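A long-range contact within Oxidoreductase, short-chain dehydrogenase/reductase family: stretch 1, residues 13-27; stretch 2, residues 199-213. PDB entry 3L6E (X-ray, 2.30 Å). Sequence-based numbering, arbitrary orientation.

Stretch 1, residues 13-27: SGLGRALTIGLVERG
Stretch 2 (199-213) TPEDAAAYMLDALEA

Two helices, 14-25 and 200-210, pack at a closest axial approach of 8.4 Å, with their N-to-C directions 52° apart (signed crossing angle -52°). Each is opened by an N-cap: Ser13 OG (chi1 62°, p) accepts from Gly16 N at 2.7 Å, and Thr199 OG1 (chi1 73°, p) accepts from Asp202 N at 3.2 Å. Backbone i to i+4 bonds, such as Ala18 N to Gly14 O at 3.0 Å and Leu208 N to Ala204 O at 2.7 Å, hold both at helical phi/psi. The register is read from the nearest CA-CA pairs: Leu15-Pro200 4.9 Å, Ala18-Glu201 5.5 Å, Leu19-Ala204 5.2 Å. Together the stretches bury 633 Å².

Leu208 has the largest covered area, 102 Å². Its CA-to-CB bond points toward stretch 1, and an m,t rotamer (-61°, 175°) places CD2 3.6 Å from Leu23 CD2 and 3.9 Å from Leu19 CD2, while CD1 lies 3.7 Å from Gly22 CA. The last contact depends on glycine: an ideal CB on Gly22 would lie 2.5 Å from Leu208 CD1, a clash.

Arg26, the first residue to leave helical phi/psi after helix 14-25 (-87/13), follows with 98 Å². Its chi angles of -66°, 154°, -169° and -112° carry the guanidinium to Leu208, Asp209 and Glu212. Leu208 CB lies over one face of the guanidinium, 3.7 Å from Arg26 CZ, leaving the edge to the acids. There Asp209 OD1 accepts from Arg26 NH1 at 2.8 Å (N-H...O 152°) and from NH2 at 3.0 Å (140°), a salt bridge in which one oxygen serves two donors. Asp209 (chi1 -74°, chi2 3°) starts with CA-to-CB pointing away, yet its carboxylate comes nearer. Glu212 OE2 adds a longer salt bridge, 3.5 Å from Arg26 NH2, from chi angles of -74°, -82° and -49°.

Leu19 (72 Å²; m,t, -71° and 159°) links this end to the close crossing. Its CD2 is 3.9 Å from Ala204 CB and 4.1 Å from CB of selenomethionine Met207. Small side chains accompany the close approach here: Ala18 CB meets Ala204 CB at 3.8 Å and Pro200 CB at 3.7 Å, all three CA-to-CB bonds pointing toward the opposing stretch. Near the N-termini, Gly14 O lies 3.4 Å from Pro200 CB. The contact thus grades from apolar packing, without hydrogen bonds across the helices, to a charged cluster around Arg26.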

# COMPACT_ATOMS: atom_id res chain seq x y z
N SER A 13 -19.69 5.66 -8.81
CA SER A 13 -19.63 4.91 -7.53
C SER A 13 -19.18 5.82 -6.38
O SER A 13 -18.55 6.85 -6.61
CB SER A 13 -18.67 3.71 -7.66
OG SER A 13 -17.34 4.16 -7.93
N GLY A 14 -19.51 5.45 -5.15
CA GLY A 14 -19.12 6.24 -3.97
C GLY A 14 -17.62 6.42 -4.00
O GLY A 14 -17.10 7.52 -3.75
N LEU A 15 -16.94 5.33 -4.35
CA LEU A 15 -15.49 5.24 -4.51
C LEU A 15 -14.98 6.11 -5.65
O LEU A 15 -14.07 6.92 -5.46
CB LEU A 15 -15.13 3.78 -4.77
CG LEU A 15 -13.84 3.14 -4.28
CD1 LEU A 15 -14.15 1.75 -3.71
CD2 LEU A 15 -12.83 3.02 -5.41
N GLY A 16 -15.55 5.93 -6.84
CA GLY A 16 -15.17 6.75 -8.00
C GLY A 16 -15.41 8.25 -7.82
O GLY A 16 -14.60 9.07 -8.28
N ARG A 17 -16.53 8.59 -7.16
CA ARG A 17 -16.84 9.97 -6.75
C ARG A 17 -15.72 10.51 -5.89
O ARG A 17 -15.13 11.54 -6.21
CB ARG A 17 -18.16 10.04 -5.96
CG ARG A 17 -19.41 10.52 -6.69
CD ARG A 17 -20.53 10.92 -5.68
NE ARG A 17 -19.99 11.43 -4.41
CZ ARG A 17 -20.26 12.62 -3.87
NH1 ARG A 17 -19.71 12.97 -2.72
NH2 ARG A 17 -21.09 13.47 -4.48
N ALA A 18 -15.40 9.81 -4.80
CA ALA A 18 -14.39 10.29 -3.85
C ALA A 18 -13.02 10.47 -4.51
O ALA A 18 -12.31 11.44 -4.25
CB ALA A 18 -14.29 9.35 -2.63
N LEU A 19 -12.64 9.51 -5.34
CA LEU A 19 -11.38 9.58 -6.05
C LEU A 19 -11.37 10.76 -7.01
O LEU A 19 -10.37 11.43 -7.11
CB LEU A 19 -11.08 8.28 -6.80
CG LEU A 19 -10.71 7.01 -6.01
CD1 LEU A 19 -10.96 5.78 -6.85
CD2 LEU A 19 -9.27 7.04 -5.52
N THR A 20 -12.49 11.00 -7.71
CA THR A 20 -12.58 12.09 -8.67
C THR A 20 -12.42 13.41 -7.95
O THR A 20 -11.63 14.24 -8.36
CB THR A 20 -13.90 12.09 -9.46
OG1 THR A 20 -14.01 10.89 -10.22
CG2 THR A 20 -13.97 13.29 -10.43
N ILE A 21 -13.18 13.58 -6.86
CA ILE A 21 -13.12 14.76 -6.02
C ILE A 21 -11.70 15.04 -5.54
O ILE A 21 -11.22 16.17 -5.61
CB ILE A 21 -14.10 14.69 -4.81
CG1 ILE A 21 -15.54 14.55 -5.30
CG2 ILE A 21 -13.92 15.93 -3.90
CD1 ILE A 21 -16.59 14.35 -4.23
N GLY A 22 -11.02 13.99 -5.09
CA GLY A 22 -9.69 14.10 -4.49
C GLY A 22 -8.62 14.53 -5.46
O GLY A 22 -7.76 15.34 -5.11
N LEU A 23 -8.66 13.99 -6.68
CA LEU A 23 -7.74 14.34 -7.76
C LEU A 23 -7.99 15.77 -8.24
O LEU A 23 -7.06 16.47 -8.64
CB LEU A 23 -7.89 13.36 -8.94
CG LEU A 23 -7.46 11.90 -8.77
CD1 LEU A 23 -8.24 10.97 -9.68
CD2 LEU A 23 -5.96 11.72 -8.97
N VAL A 24 -9.25 16.20 -8.20
CA VAL A 24 -9.57 17.59 -8.55
C VAL A 24 -8.97 18.56 -7.54
O VAL A 24 -8.34 19.56 -7.91
CB VAL A 24 -11.08 17.82 -8.71
CG1 VAL A 24 -11.42 19.35 -8.71
CG2 VAL A 24 -11.58 17.16 -9.98
N GLU A 25 -9.19 18.25 -6.26
CA GLU A 25 -8.64 19.03 -5.14
C GLU A 25 -7.10 19.08 -5.20
O GLU A 25 -6.50 20.06 -4.77
CB GLU A 25 -9.11 18.48 -3.79
CG GLU A 25 -10.59 18.71 -3.49
CD GLU A 25 -11.05 18.14 -2.13
OE1 GLU A 25 -10.27 17.41 -1.49
OE2 GLU A 25 -12.19 18.44 -1.72
N ARG A 26 -6.48 18.03 -5.74
CA ARG A 26 -5.02 18.01 -5.93
C ARG A 26 -4.59 18.63 -7.28
O ARG A 26 -3.44 18.48 -7.71
CB ARG A 26 -4.46 16.58 -5.74
CG ARG A 26 -4.59 16.03 -4.30
CD ARG A 26 -4.64 14.48 -4.28
NE ARG A 26 -5.01 13.90 -2.98
CZ ARG A 26 -4.19 13.20 -2.19
NH1 ARG A 26 -4.63 12.70 -1.04
NH2 ARG A 26 -2.94 12.98 -2.56
N GLY A 27 -5.52 19.33 -7.93
CA GLY A 27 -5.23 20.09 -9.15
C GLY A 27 -5.30 19.40 -10.50
O GLY A 27 -4.82 19.96 -11.49
N THR A 199 -15.22 4.21 4.68
CA THR A 199 -15.79 5.30 3.89
C THR A 199 -15.01 5.46 2.59
O THR A 199 -13.81 5.23 2.57
CB THR A 199 -15.81 6.66 4.64
OG1 THR A 199 -14.49 7.20 4.73
CG2 THR A 199 -16.40 6.52 6.02
N PRO A 200 -15.68 5.87 1.50
CA PRO A 200 -14.97 6.22 0.25
C PRO A 200 -13.85 7.26 0.43
O PRO A 200 -12.75 7.12 -0.13
CB PRO A 200 -16.07 6.82 -0.62
CG PRO A 200 -17.34 6.23 -0.10
CD PRO A 200 -17.14 6.02 1.37
N GLU A 201 -14.14 8.29 1.23
CA GLU A 201 -13.24 9.41 1.44
C GLU A 201 -11.89 8.96 1.96
O GLU A 201 -10.85 9.32 1.39
CB GLU A 201 -13.86 10.44 2.40
CG GLU A 201 -15.05 11.21 1.85
CD GLU A 201 -16.29 10.35 1.64
OE1 GLU A 201 -16.53 9.41 2.42
OE2 GLU A 201 -17.05 10.65 0.69
N ASP A 202 -11.91 8.16 3.02
CA ASP A 202 -10.70 7.60 3.63
C ASP A 202 -10.00 6.62 2.67
O ASP A 202 -8.76 6.65 2.53
CB ASP A 202 -11.05 6.86 4.92
CG ASP A 202 -11.46 7.78 6.07
OD1 ASP A 202 -11.23 9.01 6.06
OD2 ASP A 202 -12.01 7.21 7.04
N ALA A 203 -10.78 5.76 2.01
CA ALA A 203 -10.21 4.81 1.04
C ALA A 203 -9.45 5.62 -0.03
O ALA A 203 -8.24 5.47 -0.16
CB ALA A 203 -11.31 3.94 0.43
N ALA A 204 -10.15 6.52 -0.71
CA ALA A 204 -9.56 7.41 -1.73
C ALA A 204 -8.25 8.09 -1.30
O ALA A 204 -7.29 8.14 -2.09
CB ALA A 204 -10.58 8.48 -2.18
N ALA A 205 -8.23 8.58 -0.07
CA ALA A 205 -7.10 9.36 0.45
C ALA A 205 -5.83 8.53 0.56
O ALA A 205 -4.75 9.00 0.19
CB ALA A 205 -7.45 10.04 1.81
N TYR A 206 -5.97 7.29 1.05
CA TYR A 206 -4.86 6.33 1.01
C TYR A 206 -4.40 6.04 -0.40
O TYR A 206 -3.21 6.00 -0.67
CB TYR A 206 -5.23 4.98 1.65
CG TYR A 206 -5.20 4.98 3.15
CD1 TYR A 206 -4.05 5.37 3.85
CD2 TYR A 206 -6.32 4.60 3.88
CE1 TYR A 206 -4.04 5.38 5.24
CE2 TYR A 206 -6.30 4.59 5.25
CZ TYR A 206 -5.16 4.97 5.92
OH TYR A 206 -5.19 4.95 7.29
N MSE A 207 -5.37 5.81 -1.29
CA MSE A 207 -5.12 5.42 -2.68
C MSE A 207 -4.40 6.55 -3.44
O MSE A 207 -3.40 6.30 -4.12
CB MSE A 207 -6.42 5.03 -3.38
CG MSE A 207 -7.08 3.77 -2.82
SE MSE A 207 -8.88 3.38 -3.55
CE MSE A 207 -8.40 2.62 -5.23
N LEU A 208 -4.89 7.77 -3.29
CA LEU A 208 -4.30 8.92 -3.97
C LEU A 208 -2.92 9.28 -3.42
O LEU A 208 -2.04 9.69 -4.17
CB LEU A 208 -5.22 10.13 -3.94
CG LEU A 208 -6.59 9.98 -4.60
CD1 LEU A 208 -7.43 11.23 -4.37
CD2 LEU A 208 -6.48 9.66 -6.07
N ASP A 209 -2.73 9.13 -2.11
CA ASP A 209 -1.38 9.28 -1.57
C ASP A 209 -0.48 8.21 -2.18
O ASP A 209 0.63 8.48 -2.56
CB ASP A 209 -1.34 9.20 -0.05
CG ASP A 209 -1.88 10.44 0.62
OD1 ASP A 209 -2.35 11.35 -0.07
OD2 ASP A 209 -1.84 10.49 1.87
N ALA A 210 -0.98 6.99 -2.26
CA ALA A 210 -0.19 5.91 -2.79
C ALA A 210 0.14 6.16 -4.28
O ALA A 210 1.19 5.78 -4.74
CB ALA A 210 -0.91 4.59 -2.61
N LEU A 211 -0.75 6.82 -5.01
CA LEU A 211 -0.52 7.05 -6.43
C LEU A 211 0.33 8.29 -6.75
O LEU A 211 0.51 8.62 -7.92
CB LEU A 211 -1.85 7.12 -7.19
CG LEU A 211 -2.63 5.83 -7.35
CD1 LEU A 211 -4.04 6.12 -7.86
CD2 LEU A 211 -1.87 4.86 -8.28
N GLU A 212 0.82 8.98 -5.73
CA GLU A 212 1.70 10.13 -5.92
C GLU A 212 3.02 9.72 -6.58
O GLU A 212 3.63 8.73 -6.18
CB GLU A 212 2.01 10.81 -4.57
CG GLU A 212 0.88 11.63 -3.97
CD GLU A 212 0.78 13.03 -4.55
OE1 GLU A 212 1.81 13.74 -4.62
OE2 GLU A 212 -0.36 13.42 -4.92
N ALA A 213 3.46 10.48 -7.57
CA ALA A 213 4.74 10.22 -8.24
C ALA A 213 5.94 10.56 -7.34
O ALA A 213 5.94 11.58 -6.68
CB ALA A 213 4.83 10.99 -9.56